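Local coordinates for protein SAR-endolysin (Enterobacteria phage P1, PDB 1XJU) that cleaves the glycan strands of host peptidoglycan as a signal-arrest-release lysozyme, helping to lyse the infected cell and release phage particles, at residues Y21-I32 against S131-R142. Sequence-based numbering, arbitrary orientation.
Sequences YMCPAGVWTDGI and SNGVPLRGLKIR
Tyr21 and Trp28, two aromatic rings of the loop that follows helix 13-18, meet Leu136 and Leu139 at the start of helix 137-151, illustrating how a phage-lysozyme loop far apart in sequence from the C-terminal helix can be fastened to it by apolar contacts and bridging water. This is the secreted inactive form, in which Cys23, an active-site residue, is tied to Cys16 by a disulfide.

The apolar part centres on the two leucines. Leu139 CD2 lies 3.5 Å from Trp28 CH2, approaching the indole obliquely, while Leu136 CD1 comes to its edge, in the ring plane, 3.9 Å from Trp28 CZ3. The same Leu136 methyl touches Tyr21, whose ring rests against the backbone of the helix: Tyr21 CE2 is 3.7 Å from Gly138 CA, a close fit at a position without a side chain, where a CB would run into Tyr21 CD2. The indole is fixed from within its own loop by a nearly straight bond from Trp28 NE1 to Cys23 O (2.9 Å, 167°), the donor standing above the carbonyl plane. Farther along, Ile32 CG2 packs on the amide of Asn132, at the type I' turn of the hairpin 130-135.

Polar contacts between the segments run through water. One water joins Tyr21 OH to Gly138 N in the first turn of the helix; another donates to Met22 O and accepts from Arg142 NH2. The Arg142 chain, bent at chi2 (57°), brings its guanidinium to Met22, with that water at its edge, in plane; Glu146 makes a salt bridge to NE and Ser83 a hydrogen bond to NH2. Met22, bent in turn at chi2 and chi3, brings its sulfur obliquely to that group, with SD 3.4 Å from Arg142 NH1.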
ATOM      1  N   TYR A  21       4.370   5.499 -10.492  1.00 11.59           N
ATOM      2  CA  TYR A  21       4.509   5.027  -9.117  1.00 12.57           C
ATOM      3  C   TYR A  21       3.379   5.441  -8.217  1.00 11.58           C
ATOM      4  O   TYR A  21       3.162   4.827  -7.151  1.00 14.14           O
ATOM      5  CB  TYR A  21       5.885   5.434  -8.557  1.00 13.45           C
ATOM      6  CG  TYR A  21       6.941   4.612  -9.133  1.00 14.34           C
ATOM      7  CD1 TYR A  21       7.415   4.848 -10.440  1.00 16.52           C
ATOM      8  CD2 TYR A  21       7.406   3.512  -8.453  1.00 15.89           C
ATOM      9  CE1 TYR A  21       8.319   4.019 -11.001  1.00 16.18           C
ATOM     10  CE2 TYR A  21       8.272   2.703  -9.013  1.00 16.33           C
ATOM     11  CZ  TYR A  21       8.739   2.922 -10.308  1.00 16.45           C
ATOM     12  OH  TYR A  21       9.653   2.063 -10.833  1.00 17.20           O
ATOM     13  N   MET A  22       2.628   6.433  -8.609  1.00 11.69           N
ATOM     14  CA  MET A  22       1.482   6.941  -7.848  1.00 12.45           C
ATOM     15  C   MET A  22       0.163   6.194  -8.142  1.00 11.20           C
ATOM     16  O   MET A  22      -0.870   6.487  -7.584  1.00 12.58           O
ATOM     17  CB  MET A  22       1.392   8.428  -8.145  1.00 14.08           C
ATOM     18  CG  MET A  22       2.724   9.080  -7.737  1.00 16.22           C
ATOM     19  SD  MET A  22       3.140   8.974  -5.980  1.00 19.21           S
ATOM     20  CE  MET A  22       4.786   8.535  -6.116  1.00 22.17           C
ATOM     21  N   CYS A  23       0.172   5.288  -9.129  1.00 10.13           N
ATOM     22  CA  CYS A  23      -1.045   4.655  -9.558  1.00  8.60           C
ATOM     23  C   CYS A  23      -1.559   3.615  -8.583  1.00  8.07           C
ATOM     24  O   CYS A  23      -0.809   2.975  -7.881  1.00  9.34           O
ATOM     25  CB  CYS A  23      -0.846   4.035 -10.932  1.00  9.02           C
ATOM     26  SG  CYS A  23      -0.399   5.243 -12.220  1.00 10.01           S
ATOM     27  N   PRO A  24      -2.871   3.434  -8.547  1.00  8.77           N
ATOM     28  CA  PRO A  24      -3.453   2.436  -7.692  1.00  8.70           C
ATOM     29  C   PRO A  24      -3.007   1.040  -8.120  1.00  8.40           C
ATOM     30  O   PRO A  24      -2.775   0.770  -9.339  1.00  8.54           O
ATOM     31  CB  PRO A  24      -4.941   2.612  -7.896  1.00 10.11           C
ATOM     32  CG  PRO A  24      -5.087   3.209  -9.232  1.00 10.02           C
ATOM     33  CD  PRO A  24      -3.884   4.128  -9.346  1.00  9.66           C
ATOM     34  N   ALA A  25      -2.964   0.110  -7.179  1.00  8.76           N
ATOM     35  CA  ALA A  25      -2.432  -1.231  -7.379  1.00  9.82           C
ATOM     36  C   ALA A  25      -2.961  -1.924  -8.633  1.00 10.40           C
ATOM     37  O   ALA A  25      -2.211  -2.634  -9.285  1.00 10.22           O
ATOM     38  CB  ALA A  25      -2.784  -2.058  -6.176  1.00 10.41           C
ATOM     39  N   GLY A  26      -4.259  -1.801  -8.852  1.00  9.99           N
ATOM     40  CA  GLY A  26      -4.894  -2.560  -9.875  1.00 10.54           C
ATOM     41  C   GLY A  26      -4.428  -2.251 -11.297  1.00 10.17           C
ATOM     42  O   GLY A  26      -4.764  -3.012 -12.202  1.00 12.85           O
ATOM     43  N   VAL A  27      -3.698  -1.170 -11.525  1.00  9.03           N
ATOM     44  CA  VAL A  27      -3.206  -0.858 -12.868  1.00  9.17           C
ATOM     45  C   VAL A  27      -1.740  -1.157 -13.044  1.00  9.12           C
ATOM     46  O   VAL A  27      -1.187  -0.867 -14.100  1.00  9.63           O
ATOM     47  CB  VAL A  27      -3.584   0.575 -13.329  1.00  9.35           C
ATOM     48  CG1 VAL A  27      -5.059   0.764 -13.255  1.00 10.40           C
ATOM     49  CG2 VAL A  27      -2.817   1.645 -12.553  1.00  9.70           C
ATOM     50  N   TRP A  28      -1.086  -1.792 -12.052  1.00  9.58           N
ATOM     51  CA  TRP A  28       0.322  -2.190 -12.183  1.00 10.00           C
ATOM     52  C   TRP A  28       0.392  -3.566 -12.839  1.00 10.48           C
ATOM     53  O   TRP A  28       0.985  -4.518 -12.333  1.00 12.37           O
ATOM     54  CB  TRP A  28       1.016  -2.281 -10.825  1.00 10.30           C
ATOM     55  CG  TRP A  28       1.215  -0.990 -10.130  1.00  9.62           C
ATOM     56  CD1 TRP A  28       0.248  -0.084  -9.716  1.00  9.41           C
ATOM     57  CD2 TRP A  28       2.481  -0.444  -9.733  1.00  9.98           C
ATOM     58  NE1 TRP A  28       0.864   0.972  -9.078  1.00 10.16           N
ATOM     59  CE2 TRP A  28       2.228   0.766  -9.068  1.00  9.91           C
ATOM     60  CE3 TRP A  28       3.811  -0.876  -9.847  1.00 11.59           C
ATOM     61  CZ2 TRP A  28       3.248   1.575  -8.559  1.00 11.75           C
ATOM     62  CZ3 TRP A  28       4.812  -0.061  -9.289  1.00 12.13           C
ATOM     63  CH2 TRP A  28       4.519   1.147  -8.706  1.00 12.03           C
ATOM     64  N   THR A  29      -0.132  -3.665 -14.063  1.00 10.76           N
ATOM     65  CA  THR A  29      -0.329  -4.900 -14.788  1.00 11.18           C
ATOM     66  C   THR A  29       0.217  -4.853 -16.194  1.00 10.12           C
ATOM     67  O   THR A  29       0.024  -5.810 -16.936  1.00 10.81           O
ATOM     68  CB  THR A  29      -1.865  -5.217 -14.858  1.00 13.72           C
ATOM     69  OG1 THR A  29      -2.587  -4.074 -15.330  1.00 14.15           O
ATOM     70  CG2 THR A  29      -2.396  -5.536 -13.461  1.00 14.85           C
ATOM     71  N   ASP A  30       0.903  -3.776 -16.569  1.00 10.29           N
ATOM     72  CA  ASP A  30       1.354  -3.684 -17.969  1.00 10.62           C
ATOM     73  C   ASP A  30       2.457  -4.680 -18.227  1.00 12.33           C
ATOM     74  O   ASP A  30       3.478  -4.681 -17.518  1.00 13.03           O
ATOM     75  CB  ASP A  30       1.928  -2.304 -18.262  1.00 10.41           C
ATOM     76  CG  ASP A  30       0.895  -1.243 -18.438  1.00 10.52           C
ATOM     77  OD1 ASP A  30       1.342  -0.216 -18.989  1.00 10.60           O
ATOM     78  OD2 ASP A  30      -0.279  -1.383 -18.084  1.00 10.80           O
ATOM     79  N   GLY A  31       2.260  -5.529 -19.236  1.00 12.43           N
ATOM     80  CA  GLY A  31       3.335  -6.314 -19.780  1.00 13.63           C
ATOM     81  C   GLY A  31       3.791  -7.501 -18.962  1.00 14.72           C
ATOM     82  O   GLY A  31       4.861  -8.048 -19.253  1.00 16.50           O
ATOM     83  N   ILE A  32       3.019  -7.912 -17.958  1.00 12.82           N
ATOM     84  CA  ILE A  32       3.452  -8.951 -17.030  1.00 14.50           C
ATOM     85  C   ILE A  32       2.946 -10.339 -17.389  1.00 14.48           C
ATOM     86  O   ILE A  32       2.995 -11.269 -16.566  1.00 16.18           O
ATOM     87  CB  ILE A  32       2.995  -8.616 -15.567  1.00 14.40           C
ATOM     88  CG1 ILE A  32       1.473  -8.622 -15.422  1.00 14.67           C
ATOM     89  CG2 ILE A  32       3.598  -7.304 -15.092  1.00 14.41           C
ATOM     90  CD1 ILE A  32       1.002  -8.380 -13.940  1.00 16.46           C
ATOM     91  N   SER A 131       7.378  -5.079  -7.641  1.00 12.89           N
ATOM     92  CA  SER A 131       6.235  -5.228  -8.549  1.00 14.49           C
ATOM     93  C   SER A 131       6.510  -6.375  -9.451  1.00 14.25           C
ATOM     94  O   SER A 131       7.550  -6.396 -10.087  1.00 15.26           O
ATOM     95  CB  SER A 131       6.025  -3.969  -9.390  1.00 15.81           C
ATOM     96  OG  SER A 131       4.939  -4.137 -10.322  1.00 17.88           O
ATOM     97  N   ASN A 132       5.582  -7.309  -9.496  1.00 15.23           N
ATOM     98  CA  ASN A 132       5.751  -8.531 -10.250  1.00 16.19           C
ATOM     99  C   ASN A 132       7.067  -9.205  -9.879  1.00 16.99           C
ATOM    100  O   ASN A 132       7.730  -9.753 -10.735  1.00 18.12           O
ATOM    101  CB  ASN A 132       5.660  -8.269 -11.760  1.00 16.87           C
ATOM    102  CG  ASN A 132       5.437  -9.546 -12.553  1.00 19.36           C
ATOM    103  OD1 ASN A 132       4.684 -10.423 -12.119  1.00 21.85           O
ATOM    104  ND2 ASN A 132       6.104  -9.657 -13.698  1.00 20.87           N
ATOM    105  N   GLY A 133       7.426  -9.173  -8.587  1.00 15.90           N
ATOM    106  CA  GLY A 133       8.656  -9.799  -8.113  1.00 16.27           C
ATOM    107  C   GLY A 133       9.941  -9.048  -8.380  1.00 17.36           C
ATOM    108  O   GLY A 133      11.008  -9.537  -8.012  1.00 20.17           O
ATOM    109  N   VAL A 134       9.848  -7.863  -8.990  1.00 16.67           N
ATOM    110  CA  VAL A 134      10.973  -7.070  -9.381  1.00 17.19           C
ATOM    111  C   VAL A 134      11.104  -5.922  -8.400  1.00 16.17           C
ATOM    112  O   VAL A 134      10.170  -5.135  -8.206  1.00 14.89           O
ATOM    113  CB  VAL A 134      10.799  -6.477 -10.811  1.00 18.43           C
ATOM    114  CG1 VAL A 134      12.004  -5.618 -11.169  1.00 20.27           C
ATOM    115  CG2 VAL A 134      10.554  -7.576 -11.833  1.00 19.33           C
ATOM    116  N   PRO A 135      12.252  -5.791  -7.758  1.00 16.05           N
ATOM    117  CA  PRO A 135      12.459  -4.687  -6.800  1.00 15.55           C
ATOM    118  C   PRO A 135      12.515  -3.320  -7.504  1.00 14.74           C
ATOM    119  O   PRO A 135      13.150  -3.219  -8.574  1.00 17.04           O
ATOM    120  CB  PRO A 135      13.832  -4.976  -6.193  1.00 17.57           C
ATOM    121  CG  PRO A 135      14.465  -5.949  -7.116  1.00 18.77           C
ATOM    122  CD  PRO A 135      13.446  -6.645  -7.944  1.00 17.75           C
ATOM    123  N   LEU A 136      11.875  -2.290  -6.922  1.00 13.72           N
ATOM    124  CA  LEU A 136      11.829  -0.952  -7.508  1.00 13.51           C
ATOM    125  C   LEU A 136      12.220   0.137  -6.533  1.00 12.41           C
ATOM    126  O   LEU A 136      11.604   0.287  -5.474  1.00 12.63           O
ATOM    127  CB  LEU A 136      10.434  -0.638  -8.099  1.00 12.55           C
ATOM    128  CG  LEU A 136       9.956  -1.548  -9.229  1.00 13.61           C
ATOM    129  CD1 LEU A 136       8.526  -1.196  -9.584  1.00 13.44           C
ATOM    130  CD2 LEU A 136      10.775  -1.406 -10.485  1.00 15.58           C
ATOM    131  N   ARG A 137      13.209   0.935  -6.904  1.00 13.49           N
ATOM    132  CA  ARG A 137      13.608   2.069  -6.061  1.00 13.95           C
ATOM    133  C   ARG A 137      12.462   3.010  -5.741  1.00 13.17           C
ATOM    134  O   ARG A 137      12.339   3.488  -4.593  1.00 14.85           O
ATOM    135  CB  ARG A 137      14.733   2.852  -6.721  1.00 15.49           C
ATOM    136  CG  ARG A 137      15.062   4.139  -6.019  1.00 16.48           C
ATOM    137  CD  ARG A 137      16.271   4.904  -6.647  1.00 16.27           C
ATOM    138  NE  ARG A 137      16.639   6.103  -5.887  1.00 19.23           N
ATOM    139  CZ  ARG A 137      16.177   7.325  -6.111  1.00 25.30           C
ATOM    140  NH1 ARG A 137      15.317   7.554  -7.075  1.00 16.39           N
ATOM    141  NH2 ARG A 137      16.544   8.325  -5.330  1.00 16.36           N
ATOM    142  N   GLY A 138      11.613   3.304  -6.723  1.00 12.57           N
ATOM    143  CA  GLY A 138      10.497   4.185  -6.434  1.00 12.33           C
ATOM    144  C   GLY A 138       9.566   3.659  -5.369  1.00 12.07           C
ATOM    145  O   GLY A 138       8.961   4.481  -4.650  1.00 13.25           O
ATOM    146  N   LEU A 139       9.414   2.352  -5.291  1.00 11.80           N
ATOM    147  CA  LEU A 139       8.587   1.782  -4.220  1.00 11.61           C
ATOM    148  C   LEU A 139       9.288   1.847  -2.871  1.00 11.53           C
ATOM    149  O   LEU A 139       8.663   2.133  -1.833  1.00 11.86           O
ATOM    150  CB  LEU A 139       8.135   0.374  -4.514  1.00 11.70           C
ATOM    151  CG  LEU A 139       7.150   0.235  -5.689  1.00 13.58           C
ATOM    152  CD1 LEU A 139       6.938  -1.280  -5.899  1.00 15.24           C
ATOM    153  CD2 LEU A 139       5.836   0.988  -5.446  1.00 14.48           C
ATOM    154  N   LYS A 140      10.592   1.664  -2.831  1.00 12.19           N
ATOM    155  CA  LYS A 140      11.332   1.814  -1.585  1.00 13.92           C
ATOM    156  C   LYS A 140      11.206   3.224  -1.028  1.00 12.38           C
ATOM    157  O   LYS A 140      10.960   3.415   0.190  1.00 13.31           O
ATOM    158  CB  LYS A 140      12.801   1.471  -1.818  1.00 15.17           C
ATOM    159  CG  LYS A 140      13.530   1.400  -0.525  1.00 17.95           C
ATOM    160  CD  LYS A 140      15.001   1.166  -0.714  1.00 19.80           C
ATOM    161  CE  LYS A 140      15.694   2.314  -1.407  1.00 21.48           C
ATOM    162  NZ  LYS A 140      17.229   2.184  -1.267  1.00 22.97           N
ATOM    163  N   ILE A 141      11.337   4.234  -1.856  1.00 12.44           N
ATOM    164  CA  ILE A 141      11.216   5.586  -1.421  1.00 12.01           C
ATOM    165  C   ILE A 141       9.831   5.863  -0.825  1.00 11.80           C
ATOM    166  O   ILE A 141       9.685   6.488   0.254  1.00 12.06           O
ATOM    167  CB  ILE A 141      11.469   6.534  -2.603  1.00 14.37           C
ATOM    168  CG1 ILE A 141      12.929   6.543  -2.996  1.00 16.00           C
ATOM    169  CG2 ILE A 141      11.084   7.927  -2.204  1.00 15.12           C
ATOM    170  CD1 ILE A 141      13.154   7.325  -4.299  1.00 17.47           C
ATOM    171  N   ARG A 142       8.803   5.432  -1.531  1.00 10.64           N
ATOM    172  CA  ARG A 142       7.417   5.556  -1.112  1.00 10.92           C
ATOM    173  C   ARG A 142       7.230   4.920   0.244  1.00 10.36           C
ATOM    174  O   ARG A 142       6.593   5.547   1.099  1.00 10.24           O
ATOM    175  CB  ARG A 142       6.544   4.935  -2.193  1.00 10.46           C
ATOM    176  CG  ARG A 142       5.087   4.887  -1.895  1.00 10.66           C
ATOM    177  CD  ARG A 142       4.468   6.223  -1.608  1.00 10.44           C
ATOM    178  NE  ARG A 142       2.976   6.087  -1.498  1.00 10.47           N
ATOM    179  CZ  ARG A 142       2.088   6.169  -2.489  1.00  9.79           C
ATOM    180  NH1 ARG A 142       2.489   6.593  -3.695  1.00 10.12           N
ATOM    181  NH2 ARG A 142       0.790   5.985  -2.281  1.00  9.89           N
TER
HETATM  182  O   HOH W   1      11.915   2.726  -9.547  1.00 18.03           O
HETATM  183  O   HOH W   2      -0.324   6.867  -4.789  1.00 10.62           O
HETATM  184  O   HOH W   3       6.415 -11.093 -16.162  1.00 28.82           O